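Local coordinates for protein fructose-bisphosphate aldolase (Slackia heliotrinireducens, PDB 4MOZ) that belongs to the DeoC/LacD family of aldolases and folds as a TIM barrel, a closed parallel sheet of eight strands surrounded by helices, at residues C[101-106]-C[139-144]; C[144-149]-C[178-183]; C[189-194]-C[215-220]. All coordinates share one frame; numbering follows the deposited sequence.

Contact 1 of 3, residues C[101-106]-C[139-144]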
ATOM      1  N   VAL C 101       0.022   7.746  24.652  1.00 23.31           N
ATOM      2  CA  VAL C 101      -0.121   6.506  23.891  1.00 24.45           C
ATOM      3  C   VAL C 101       1.014   6.341  22.880  1.00 24.85           C
ATOM      4  O   VAL C 101       1.155   7.130  21.938  1.00 24.87           O
ATOM      5  CB  VAL C 101      -1.495   6.407  23.197  1.00 24.58           C
ATOM      6  CG1 VAL C 101      -1.614   5.095  22.429  1.00 25.11           C
ATOM      7  CG2 VAL C 101      -2.614   6.519  24.226  1.00 22.59           C
ATOM      8  N   LYS C 102       1.828   5.313  23.100  1.00 23.97           N
ATOM      9  CA  LYS C 102       2.929   4.993  22.205  1.00 25.37           C
ATOM     10  C   LYS C 102       2.376   4.298  20.962  1.00 24.78           C
ATOM     11  O   LYS C 102       1.941   3.150  21.024  1.00 25.82           O
ATOM     12  CB  LYS C 102       3.973   4.134  22.928  1.00 24.20           C
ATOM     13  CG  LYS C 102       5.201   3.774  22.102  1.00 25.55           C
ATOM     14  CD  LYS C 102       5.912   5.008  21.564  1.00 26.18           C
ATOM     15  CE  LYS C 102       7.376   4.720  21.279  1.00 27.03           C
ATOM     16  NZ  LYS C 102       7.539   3.737  20.172  1.00 27.97           N
HETATM   17  N   MSE C 103       2.403   5.014  19.840  1.00 24.03           N
HETATM   18  CA  MSE C 103       1.714   4.613  18.609  1.00 24.25           C
HETATM   19  C   MSE C 103       2.366   3.459  17.852  1.00 22.59           C
HETATM   20  O   MSE C 103       1.675   2.690  17.187  1.00 21.73           O
HETATM   21  CB  MSE C 103       1.580   5.809  17.666  1.00 24.36           C
HETATM   22  CG  MSE C 103       0.762   6.942  18.227  1.00 28.84           C
HETATM   23 SE   MSE C 103      -1.072   6.426  18.619  1.00 32.40          SE
HETATM   24  CE  MSE C 103      -1.722   6.156  16.795  1.00 26.49           C
ATOM     25  N   ASN C 104       3.688   3.359  17.918  1.00 22.50           N
ATOM     26  CA  ASN C 104       4.383   2.254  17.269  1.00 22.03           C
ATOM     27  C   ASN C 104       5.204   1.416  18.243  1.00 22.64           C
ATOM     28  O   ASN C 104       5.534   1.878  19.331  1.00 23.47           O
ATOM     29  CB  ASN C 104       5.217   2.739  16.068  1.00 22.91           C
ATOM     30  CG  ASN C 104       6.389   3.631  16.455  1.00 24.31           C
ATOM     31  OD1 ASN C 104       6.443   4.204  17.549  1.00 23.91           O
ATOM     32  ND2 ASN C 104       7.334   3.768  15.533  1.00 23.58           N
ATOM     33  N   SER C 105       5.494   0.177  17.857  1.00 21.68           N
ATOM     34  CA  SER C 105       6.341  -0.722  18.635  1.00 23.65           C
ATOM     35  C   SER C 105       6.865  -1.848  17.752  1.00 24.24           C
ATOM     36  O   SER C 105       6.244  -2.194  16.752  1.00 23.96           O
ATOM     37  CB  SER C 105       5.568  -1.325  19.814  1.00 26.70           C
ATOM     38  OG  SER C 105       5.359  -0.367  20.840  1.00 30.65           O
ATOM     39  N   LYS C 106       8.003  -2.417  18.140  1.00 24.87           N
ATOM     40  CA  LYS C 106       8.557  -3.608  17.500  1.00 23.86           C
ATOM     41  C   LYS C 106       9.243  -4.451  18.568  1.00 23.67           C
ATOM     42  O   LYS C 106       9.494  -3.959  19.670  1.00 23.85           O
ATOM     43  CB  LYS C 106       9.548  -3.225  16.395  1.00 23.32           C
ATOM     44  CG  LYS C 106      10.834  -2.577  16.887  1.00 24.35           C
ATOM     45  CD  LYS C 106      11.927  -2.660  15.830  1.00 27.31           C
ATOM     46  CE  LYS C 106      13.279  -2.248  16.389  1.00 27.16           C
ATOM     47  NZ  LYS C 106      13.890  -3.309  17.238  1.00 28.34           N
ATOM     48  N   VAL C 139      -3.196  12.501  27.066  1.00 27.10           N
ATOM     49  CA  VAL C 139      -2.702  13.862  26.880  1.00 27.49           C
ATOM     50  C   VAL C 139      -1.846  13.989  25.618  1.00 25.78           C
ATOM     51  O   VAL C 139      -1.656  15.084  25.098  1.00 25.87           O
ATOM     52  CB  VAL C 139      -1.949  14.384  28.130  1.00 26.74           C
ATOM     53  CG1 VAL C 139      -2.868  14.366  29.347  1.00 26.32           C
ATOM     54  CG2 VAL C 139      -0.689  13.575  28.401  1.00 25.65           C
ATOM     55  N   GLY C 140      -1.341  12.865  25.121  1.00 24.93           N
ATOM     56  CA  GLY C 140      -0.496  12.903  23.947  1.00 24.91           C
ATOM     57  C   GLY C 140      -0.168  11.564  23.330  1.00 26.44           C
ATOM     58  O   GLY C 140      -0.664  10.511  23.764  1.00 26.22           O
ATOM     59  N   LEU C 141       0.683  11.621  22.310  1.00 24.51           N
ATOM     60  CA  LEU C 141       1.079  10.453  21.553  1.00 24.73           C
ATOM     61  C   LEU C 141       2.589  10.363  21.484  1.00 24.14           C
ATOM     62  O   LEU C 141       3.290  11.384  21.573  1.00 23.89           O
ATOM     63  CB  LEU C 141       0.514  10.517  20.130  1.00 25.72           C
ATOM     64  CG  LEU C 141      -0.980  10.770  19.901  1.00 27.58           C
ATOM     65  CD1 LEU C 141      -1.270  10.719  18.412  1.00 28.93           C
ATOM     66  CD2 LEU C 141      -1.865   9.778  20.645  1.00 27.76           C
ATOM     67  N   GLY C 142       3.079   9.137  21.324  1.00 22.53           N
ATOM     68  CA  GLY C 142       4.497   8.877  21.132  1.00 22.44           C
ATOM     69  C   GLY C 142       4.751   8.041  19.888  1.00 23.71           C
ATOM     70  O   GLY C 142       3.910   7.232  19.495  1.00 22.85           O
ATOM     71  N   TYR C 143       5.913   8.239  19.270  1.00 22.62           N
ATOM     72  CA  TYR C 143       6.303   7.501  18.073  1.00 22.24           C
ATOM     73  C   TYR C 143       7.821   7.421  17.990  1.00 22.08           C
ATOM     74  O   TYR C 143       8.508   8.407  18.267  1.00 23.89           O
ATOM     75  CB  TYR C 143       5.731   8.175  16.816  1.00 23.07           C
ATOM     76  CG  TYR C 143       5.890   7.360  15.553  1.00 23.27           C
ATOM     77  CD1 TYR C 143       7.030   7.498  14.754  1.00 23.28           C
ATOM     78  CD2 TYR C 143       4.908   6.448  15.152  1.00 22.53           C
ATOM     79  CE1 TYR C 143       7.189   6.754  13.598  1.00 21.81           C
ATOM     80  CE2 TYR C 143       5.061   5.703  13.990  1.00 24.00           C
ATOM     81  CZ  TYR C 143       6.208   5.860  13.222  1.00 23.79           C
ATOM     82  OH  TYR C 143       6.393   5.126  12.073  1.00 25.17           O
ATOM     83  N   THR C 144       8.336   6.250  17.615  1.00 21.70           N
ATOM     84  CA  THR C 144       9.778   6.039  17.437  1.00 21.64           C
ATOM     85  C   THR C 144      10.195   6.058  15.965  1.00 22.36           C
ATOM     86  O   THR C 144       9.551   5.428  15.127  1.00 22.05           O
ATOM     87  CB  THR C 144      10.219   4.693  18.044  1.00 22.88           C
ATOM     88  OG1 THR C 144       9.924   4.689  19.440  1.00 23.51           O
ATOM     89  CG2 THR C 144      11.720   4.468  17.853  1.00 22.70           C
TER

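Contact 2 of 3, residues C[144-149]-C[178-183]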
ATOM      1  N   THR C 144       8.336   6.250  17.615  1.00 21.70           N
ATOM      2  CA  THR C 144       9.778   6.039  17.437  1.00 21.64           C
ATOM      3  C   THR C 144      10.195   6.058  15.965  1.00 22.36           C
ATOM      4  O   THR C 144       9.551   5.428  15.127  1.00 22.05           O
ATOM      5  CB  THR C 144      10.219   4.693  18.044  1.00 22.88           C
ATOM      6  OG1 THR C 144       9.924   4.689  19.440  1.00 23.51           O
ATOM      7  CG2 THR C 144      11.720   4.468  17.853  1.00 22.70           C
ATOM      8  N   LEU C 145      11.279   6.768  15.661  1.00 22.31           N
ATOM      9  CA  LEU C 145      11.867   6.755  14.316  1.00 23.40           C
ATOM     10  C   LEU C 145      13.316   6.308  14.385  1.00 22.85           C
ATOM     11  O   LEU C 145      14.083   6.828  15.195  1.00 22.10           O
ATOM     12  CB  LEU C 145      11.827   8.140  13.664  1.00 23.30           C
ATOM     13  CG  LEU C 145      10.496   8.814  13.358  1.00 24.47           C
ATOM     14  CD1 LEU C 145      10.087   9.731  14.504  1.00 23.79           C
ATOM     15  CD2 LEU C 145      10.625   9.599  12.060  1.00 24.93           C
ATOM     16  N   TYR C 146      13.682   5.346  13.538  1.00 22.19           N
ATOM     17  CA  TYR C 146      15.081   4.964  13.371  1.00 22.78           C
ATOM     18  C   TYR C 146      15.617   5.609  12.103  1.00 22.27           C
ATOM     19  O   TYR C 146      15.493   5.057  11.012  1.00 22.66           O
ATOM     20  CB  TYR C 146      15.259   3.434  13.339  1.00 23.58           C
ATOM     21  CG  TYR C 146      14.536   2.728  14.464  1.00 25.69           C
ATOM     22  CD1 TYR C 146      15.056   2.713  15.763  1.00 26.01           C
ATOM     23  CD2 TYR C 146      13.317   2.095  14.239  1.00 25.57           C
ATOM     24  CE1 TYR C 146      14.379   2.077  16.798  1.00 25.85           C
ATOM     25  CE2 TYR C 146      12.636   1.460  15.263  1.00 25.69           C
ATOM     26  CZ  TYR C 146      13.166   1.453  16.537  1.00 25.48           C
ATOM     27  OH  TYR C 146      12.474   0.820  17.547  1.00 28.62           O
ATOM     28  N   LEU C 147      16.187   6.800  12.246  1.00 21.49           N
ATOM     29  CA  LEU C 147      16.825   7.472  11.118  1.00 23.22           C
ATOM     30  C   LEU C 147      18.009   6.643  10.660  1.00 23.44           C
ATOM     31  O   LEU C 147      18.663   5.991  11.474  1.00 25.23           O
ATOM     32  CB  LEU C 147      17.281   8.883  11.500  1.00 23.08           C
ATOM     33  CG  LEU C 147      16.213   9.842  12.051  1.00 23.88           C
ATOM     34  CD1 LEU C 147      16.837  11.193  12.384  1.00 23.94           C
ATOM     35  CD2 LEU C 147      15.034  10.013  11.100  1.00 25.09           C
ATOM     36  N   GLY C 148      18.261   6.643   9.355  1.00 22.18           N
ATOM     37  CA  GLY C 148      19.379   5.894   8.794  1.00 23.07           C
ATOM     38  C   GLY C 148      19.116   4.412   8.599  1.00 23.13           C
ATOM     39  O   GLY C 148      19.965   3.700   8.066  1.00 23.30           O
ATOM     40  N   SER C 149      17.954   3.938   9.050  1.00 23.32           N
ATOM     41  CA  SER C 149      17.489   2.594   8.722  1.00 23.70           C
ATOM     42  C   SER C 149      17.034   2.592   7.269  1.00 23.63           C
ATOM     43  O   SER C 149      16.580   3.619   6.762  1.00 23.04           O
ATOM     44  CB  SER C 149      16.317   2.191   9.621  1.00 23.15           C
ATOM     45  OG  SER C 149      15.702   0.991   9.169  1.00 21.82           O
ATOM     46  N   TYR C 178      15.988   7.453  17.472  1.00 25.76           N
ATOM     47  CA  TYR C 178      17.204   6.679  17.650  1.00 26.35           C
ATOM     48  C   TYR C 178      17.765   6.280  16.295  1.00 25.67           C
ATOM     49  O   TYR C 178      17.354   5.265  15.734  1.00 24.66           O
ATOM     50  CB  TYR C 178      16.918   5.409  18.449  1.00 27.34           C
ATOM     51  CG  TYR C 178      16.365   5.620  19.836  1.00 28.52           C
ATOM     52  CD1 TYR C 178      16.976   6.498  20.735  1.00 29.44           C
ATOM     53  CD2 TYR C 178      15.252   4.906  20.267  1.00 28.22           C
ATOM     54  CE1 TYR C 178      16.475   6.673  22.012  1.00 30.05           C
ATOM     55  CE2 TYR C 178      14.747   5.073  21.543  1.00 29.16           C
ATOM     56  CZ  TYR C 178      15.363   5.953  22.408  1.00 30.17           C
ATOM     57  OH  TYR C 178      14.858   6.109  23.674  1.00 33.56           O
ATOM     58  N   PRO C 179      18.695   7.081  15.749  1.00 27.11           N
ATOM     59  CA  PRO C 179      19.318   6.662  14.499  1.00 26.05           C
ATOM     60  C   PRO C 179      19.934   5.274  14.648  1.00 25.71           C
ATOM     61  O   PRO C 179      20.821   5.059  15.474  1.00 27.02           O
ATOM     62  CB  PRO C 179      20.379   7.737  14.263  1.00 25.31           C
ATOM     63  CG  PRO C 179      19.791   8.957  14.895  1.00 26.83           C
ATOM     64  CD  PRO C 179      19.092   8.450  16.130  1.00 27.16           C
ATOM     65  N   ARG C 180      19.420   4.331  13.871  1.00 25.53           N
ATOM     66  CA  ARG C 180      19.823   2.941  13.986  1.00 26.59           C
ATOM     67  C   ARG C 180      19.773   2.262  12.631  1.00 25.38           C
ATOM     68  O   ARG C 180      18.835   2.455  11.853  1.00 23.70           O
ATOM     69  CB  ARG C 180      18.928   2.194  14.979  1.00 26.94           C
ATOM     70  CG  ARG C 180      19.437   0.804  15.343  1.00 29.37           C
ATOM     71  CD  ARG C 180      18.644   0.198  16.495  1.00 32.20           C
ATOM     72  NE  ARG C 180      18.745   1.014  17.703  1.00 37.15           N
ATOM     73  CZ  ARG C 180      17.874   0.994  18.710  1.00 38.37           C
ATOM     74  NH1 ARG C 180      16.815   0.190  18.672  1.00 37.33           N
ATOM     75  NH2 ARG C 180      18.065   1.785  19.759  1.00 42.80           N
ATOM     76  N   GLY C 181      20.790   1.457  12.363  1.00 25.86           N
ATOM     77  CA  GLY C 181      20.872   0.731  11.115  1.00 25.82           C
ATOM     78  C   GLY C 181      22.303   0.495  10.690  1.00 25.63           C
ATOM     79  O   GLY C 181      23.237   1.083  11.237  1.00 26.48           O
ATOM     80  N   LYS C 182      22.442  -0.412   9.731  1.00 26.13           N
ATOM     81  CA  LYS C 182      23.639  -0.656   8.938  1.00 29.35           C
ATOM     82  C   LYS C 182      24.446   0.628   8.677  1.00 26.90           C
ATOM     83  O   LYS C 182      25.659   0.664   8.893  1.00 24.96           O
ATOM     84  CB  LYS C 182      23.125  -1.200   7.610  1.00 33.03           C
ATOM     85  CG  LYS C 182      23.989  -2.123   6.796  1.00 32.08           C
ATOM     86  CD  LYS C 182      23.258  -2.262   5.474  1.00 32.79           C
ATOM     87  CE  LYS C 182      23.548  -3.566   4.776  1.00 37.85           C
ATOM     88  NZ  LYS C 182      22.461  -3.854   3.804  1.00 43.79           N
ATOM     89  N   ALA C 183      23.754   1.676   8.227  1.00 26.40           N
ATOM     90  CA  ALA C 183      24.374   2.959   7.874  1.00 27.48           C
ATOM     91  C   ALA C 183      24.881   3.737   9.081  1.00 27.26           C
ATOM     92  O   ALA C 183      25.751   4.597   8.945  1.00 28.71           O
ATOM     93  CB  ALA C 183      23.398   3.820   7.084  1.00 25.40           C
TER
HETATM   94  O   HOH W   1      21.240   1.446   7.344  1.00 22.91           O

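Contact 3 of 3, residues C[189-194]-C[215-220]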
ATOM      1  N   LYS C 189      25.722   7.117  18.902  1.00 33.52           N
ATOM      2  CA  LYS C 189      25.691   8.088  19.992  1.00 35.60           C
ATOM      3  C   LYS C 189      26.762   9.176  19.859  1.00 34.17           C
ATOM      4  O   LYS C 189      27.141   9.819  20.844  1.00 33.23           O
ATOM      5  CB  LYS C 189      25.763   7.363  21.345  1.00 36.62           C
ATOM      6  CG  LYS C 189      24.541   6.496  21.609  1.00 38.92           C
ATOM      7  CD  LYS C 189      24.707   5.585  22.810  1.00 41.40           C
ATOM      8  CE  LYS C 189      23.438   4.783  23.034  1.00 43.53           C
ATOM      9  NZ  LYS C 189      23.611   3.779  24.118  1.00 49.82           N
ATOM     10  N   ALA C 190      27.241   9.386  18.634  1.00 31.91           N
ATOM     11  CA  ALA C 190      28.104  10.522  18.339  1.00 30.72           C
ATOM     12  C   ALA C 190      27.314  11.815  18.552  1.00 30.92           C
ATOM     13  O   ALA C 190      26.102  11.848  18.319  1.00 32.04           O
ATOM     14  CB  ALA C 190      28.634  10.442  16.916  1.00 25.64           C
ATOM     15  N   PRO C 191      27.990  12.878  19.022  1.00 31.08           N
ATOM     16  CA  PRO C 191      27.326  14.171  19.236  1.00 32.08           C
ATOM     17  C   PRO C 191      26.535  14.683  18.020  1.00 30.43           C
ATOM     18  O   PRO C 191      25.417  15.170  18.189  1.00 30.65           O
ATOM     19  CB  PRO C 191      28.490  15.108  19.562  1.00 32.16           C
ATOM     20  CG  PRO C 191      29.505  14.216  20.198  1.00 30.65           C
ATOM     21  CD  PRO C 191      29.385  12.887  19.511  1.00 30.65           C
ATOM     22  N   THR C 192      27.106  14.562  16.819  1.00 30.44           N
ATOM     23  CA  THR C 192      26.447  15.030  15.590  1.00 29.65           C
ATOM     24  C   THR C 192      25.195  14.218  15.266  1.00 29.22           C
ATOM     25  O   THR C 192      24.210  14.757  14.755  1.00 31.02           O
ATOM     26  CB  THR C 192      27.387  14.989  14.363  1.00 30.09           C
ATOM     27  OG1 THR C 192      27.918  13.670  14.213  1.00 32.59           O
ATOM     28  CG2 THR C 192      28.536  15.993  14.507  1.00 27.63           C
ATOM     29  N   THR C 193      25.239  12.923  15.566  1.00 27.25           N
ATOM     30  CA  THR C 193      24.102  12.040  15.353  1.00 27.40           C
ATOM     31  C   THR C 193      22.922  12.445  16.238  1.00 27.42           C
ATOM     32  O   THR C 193      21.786  12.538  15.764  1.00 27.94           O
ATOM     33  CB  THR C 193      24.485  10.580  15.628  1.00 27.44           C
ATOM     34  OG1 THR C 193      25.564  10.201  14.764  1.00 27.56           O
ATOM     35  CG2 THR C 193      23.305   9.654  15.392  1.00 29.53           C
ATOM     36  N   ILE C 194      23.210  12.695  17.515  1.00 25.84           N
ATOM     37  CA  ILE C 194      22.200  13.093  18.490  1.00 25.64           C
ATOM     38  C   ILE C 194      21.615  14.459  18.136  1.00 24.57           C
ATOM     39  O   ILE C 194      20.408  14.672  18.241  1.00 23.10           O
ATOM     40  CB  ILE C 194      22.785  13.106  19.923  1.00 25.45           C
ATOM     41  CG1 ILE C 194      23.368  11.730  20.293  1.00 25.74           C
ATOM     42  CG2 ILE C 194      21.749  13.573  20.941  1.00 24.14           C
ATOM     43  CD1 ILE C 194      22.415  10.559  20.171  1.00 25.36           C
ATOM     44  N   VAL C 215      27.967  10.471  23.532  1.00 32.17           N
ATOM     45  CA  VAL C 215      29.224  10.154  24.212  1.00 34.60           C
ATOM     46  C   VAL C 215      30.019  11.424  24.542  1.00 36.51           C
ATOM     47  O   VAL C 215      29.861  12.464  23.888  1.00 35.18           O
ATOM     48  CB  VAL C 215      30.120   9.185  23.393  1.00 36.01           C
ATOM     49  CG1 VAL C 215      29.470   7.814  23.274  1.00 34.99           C
ATOM     50  CG2 VAL C 215      30.451   9.761  22.020  1.00 35.67           C
ATOM     51  N   ALA C 216      30.854  11.334  25.574  1.00 37.20           N
ATOM     52  CA  ALA C 216      31.846  12.365  25.847  1.00 38.34           C
ATOM     53  C   ALA C 216      32.917  12.313  24.767  1.00 39.94           C
ATOM     54  O   ALA C 216      33.188  11.252  24.197  1.00 41.60           O
ATOM     55  CB  ALA C 216      32.470  12.159  27.218  1.00 38.22           C
ATOM     56  N   THR C 217      33.505  13.466  24.477  1.00 42.96           N
ATOM     57  CA  THR C 217      34.630  13.557  23.549  1.00 45.64           C
ATOM     58  C   THR C 217      35.811  14.217  24.266  1.00 50.91           C
ATOM     59  O   THR C 217      35.682  14.638  25.420  1.00 46.57           O
ATOM     60  CB  THR C 217      34.254  14.339  22.269  1.00 42.67           C
ATOM     61  OG1 THR C 217      33.608  15.569  22.622  1.00 40.48           O
ATOM     62  CG2 THR C 217      33.313  13.519  21.391  1.00 40.48           C
ATOM     63  N   GLU C 218      36.959  14.299  23.595  1.00 53.45           N
ATOM     64  CA  GLU C 218      38.132  14.975  24.159  1.00 59.22           C
ATOM     65  C   GLU C 218      37.780  16.409  24.552  1.00 55.28           C
ATOM     66  O   GLU C 218      38.168  16.887  25.618  1.00 55.71           O
ATOM     67  CB  GLU C 218      39.302  14.980  23.165  1.00 61.39           C
ATOM     68  CG  GLU C 218      39.627  13.629  22.530  1.00 76.88           C
ATOM     69  CD  GLU C 218      40.130  12.586  23.522  1.00 85.45           C
ATOM     70  OE1 GLU C 218      40.777  12.956  24.530  1.00 85.68           O
ATOM     71  OE2 GLU C 218      39.885  11.383  23.283  1.00 95.07           O
ATOM     72  N   ASP C 219      37.015  17.068  23.687  1.00 54.89           N
ATOM     73  CA  ASP C 219      36.656  18.469  23.852  1.00 59.05           C
ATOM     74  C   ASP C 219      35.574  18.704  24.916  1.00 56.91           C
ATOM     75  O   ASP C 219      35.669  19.650  25.707  1.00 52.81           O
ATOM     76  CB  ASP C 219      36.200  19.035  22.502  1.00 66.56           C
ATOM     77  CG  ASP C 219      36.385  20.539  22.401  1.00 73.31           C
ATOM     78  OD1 ASP C 219      37.485  21.036  22.728  1.00 82.01           O
ATOM     79  OD2 ASP C 219      35.431  21.225  21.979  1.00 79.33           O
ATOM     80  N   LYS C 220      34.555  17.843  24.937  1.00 51.58           N
ATOM     81  CA  LYS C 220      33.347  18.091  25.732  1.00 45.10           C
ATOM     82  C   LYS C 220      32.840  16.876  26.510  1.00 42.71           C
ATOM     83  O   LYS C 220      33.052  15.733  26.104  1.00 46.36           O
ATOM     84  CB  LYS C 220      32.225  18.600  24.826  1.00 44.07           C
ATOM     85  CG  LYS C 220      32.475  19.965  24.208  1.00 48.68           C
ATOM     86  CD  LYS C 220      31.282  20.404  23.375  1.00 51.90           C
ATOM     87  CE  LYS C 220      31.402  21.863  22.969  1.00 56.99           C
ATOM     88  NZ  LYS C 220      30.158  22.344  22.308  1.00 58.76           N
TER

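Contact 1 of 3, residues C[101-106]-C[139-144]
The side-chain amide of Asn104 lies flat on the ring of Tyr143: the two planes are 9° apart, and ND2 sits 3.2 Å above the ring plane, over its centre. The same amide grips the backbone of Thr144 twice. OD1 receives Thr144 N at 2.8 Å on an in-plane lone pair, and ND2 donates to Thr144 O at 2.8 Å, also on an in-plane lone pair. Lys102, bent at chi2 and chi4, brings NZ to Thr144 OG1 (2.7 Å) and to OD1 and O of Asn104. OD1 therefore accepts twice, from Thr144 N in its plane and Lys102 NZ above it; the in-plane pair with Thr144 holds the amide's rotation. Behind this cluster, backbone bonds set the register, among them Met103 N to Gly142 O (2.7 Å). The selenium of Met103, a selenomethionine, packs 4.0 Å from Leu141 CD2. Further out, Glu158 holds Tyr143 OH, Ser119 O is a second acceptor for Asn104 ND2, and Trp176 makes a cation-pi contact with Lys102. The strands are the neighbouring parallel pair of the beta-alpha-beta unit 99-102, 125-132, 138-145, the pairing that builds a TIM barrel, with the polar cluster at their C-terminal ends.

Contact 2 of 3, residues C[144-149]-C[178-183]
This is a buried, mainly backbone contact, in which the end of strand 138-145 and the turn beyond it run beside the loop that follows strand 172-177. Two hydrogen bonds establish it: Tyr178 N to Leu145 O at 3.0 Å and Arg180 N to Leu147 O at 3.0 Å, both bent at the hydrogen, the second more so (135°). Between them Tyr146 CA directs its hydrogen at Tyr178 O (3.3 Å, with 155° at the hydrogen). Tyr178 O also lies at the edge of the Tyr146 ring, near its plane, 3.4 Å from Tyr146 CD1. Tyr146 and Arg180 point the same way, side by side; Tyr146 CE1 lies over one face of the Arg180 guanidinium, 3.6 Å from Arg180 NH1, with the planes 39° apart. The Arg180 chain is extended through chi2 and bends at chi3. Its NE is salt-bridged to Glu188. Tyr146 to Ser149 form a type II turn with Gly148 at its third position, where phi is positive. One water closes the far end, donating to Gly148 O at 2.7 Å and accepting from Ala183 N. Leu145 and Leu147 both touch Ile177 of strand 172-177; helix 152-168 meets Leu145, Tyr146 and Leu147, and helix 191-204 touches Leu145, Leu147 and Pro179.

Contact 3 of 3, residues C[189-194]-C[215-220]
The pyrrolidine ring of Pro191 meets Val215 and Thr217 through two of its atoms, CD and CG, and no planar side-chain group is engaged across the contact. The ring is puckered, C-gamma exo, and the evidence is for approach at individual atoms: CD is 4.1 Å from Val215 CG2, while CG is 4.1 Å from Thr217 CG2. The two pairs differ in direction, since Pro191 and Val215 cross at about a right angle whereas Pro191 and Thr217 reach toward each other tip to tip. A single hydrogen bond joins the backbones, Val215 N to Lys189 O at 2.9 Å, fairly straight with 165° at the hydrogen. Val215 also covers this acceptor oxygen: its CG2, set between the backbone N and the carbonyl carbon, comes 3.5 Å from Lys189 O. Within 215-220 Thr217 N donates to Lys220 O (2.8 Å), while Lys220 N returns a weak bond to Thr217 OG1; Asn225 ND2 of helix 222-232 bonds both Val215 O and Thr217 OG1. On the other side Ala190 is the N-cap of helix 191-204, whose first turn is made by Ile194 N bonding to Ala190 O (3.1 Å). Pro191, as the first residue after the cap, stands where prolines are readily accepted, because a helix leaves that N unbonded. This is a solvent-facing contact between two consecutive beta-alpha loops of the TIM barrel, each leading into its own helix.

Overall arrangement
The three contacts follow one another along the chain and around the barrel. Contacts 1 and 2 share Thr144 and strand 138-145, their centres about 17 Å apart, and Lys106 CE of contact 1 packs 3.4 Å from Tyr146 OH of contact 2. Contact 2 passes to contact 3, again with about 17 Å between centres, where Pro179 CG meets Thr193 CG2 at 3.6 Å. Contacts 1 and 3 do not touch: their centres are about 27 Å apart and their nearest atoms about 13 Å. Burial falls in the same order, from strand pairing to surface loop. All three lie at the C-terminal ends of the strands or in the loops that follow, the side on which TIM-barrel enzymes carry their active sites.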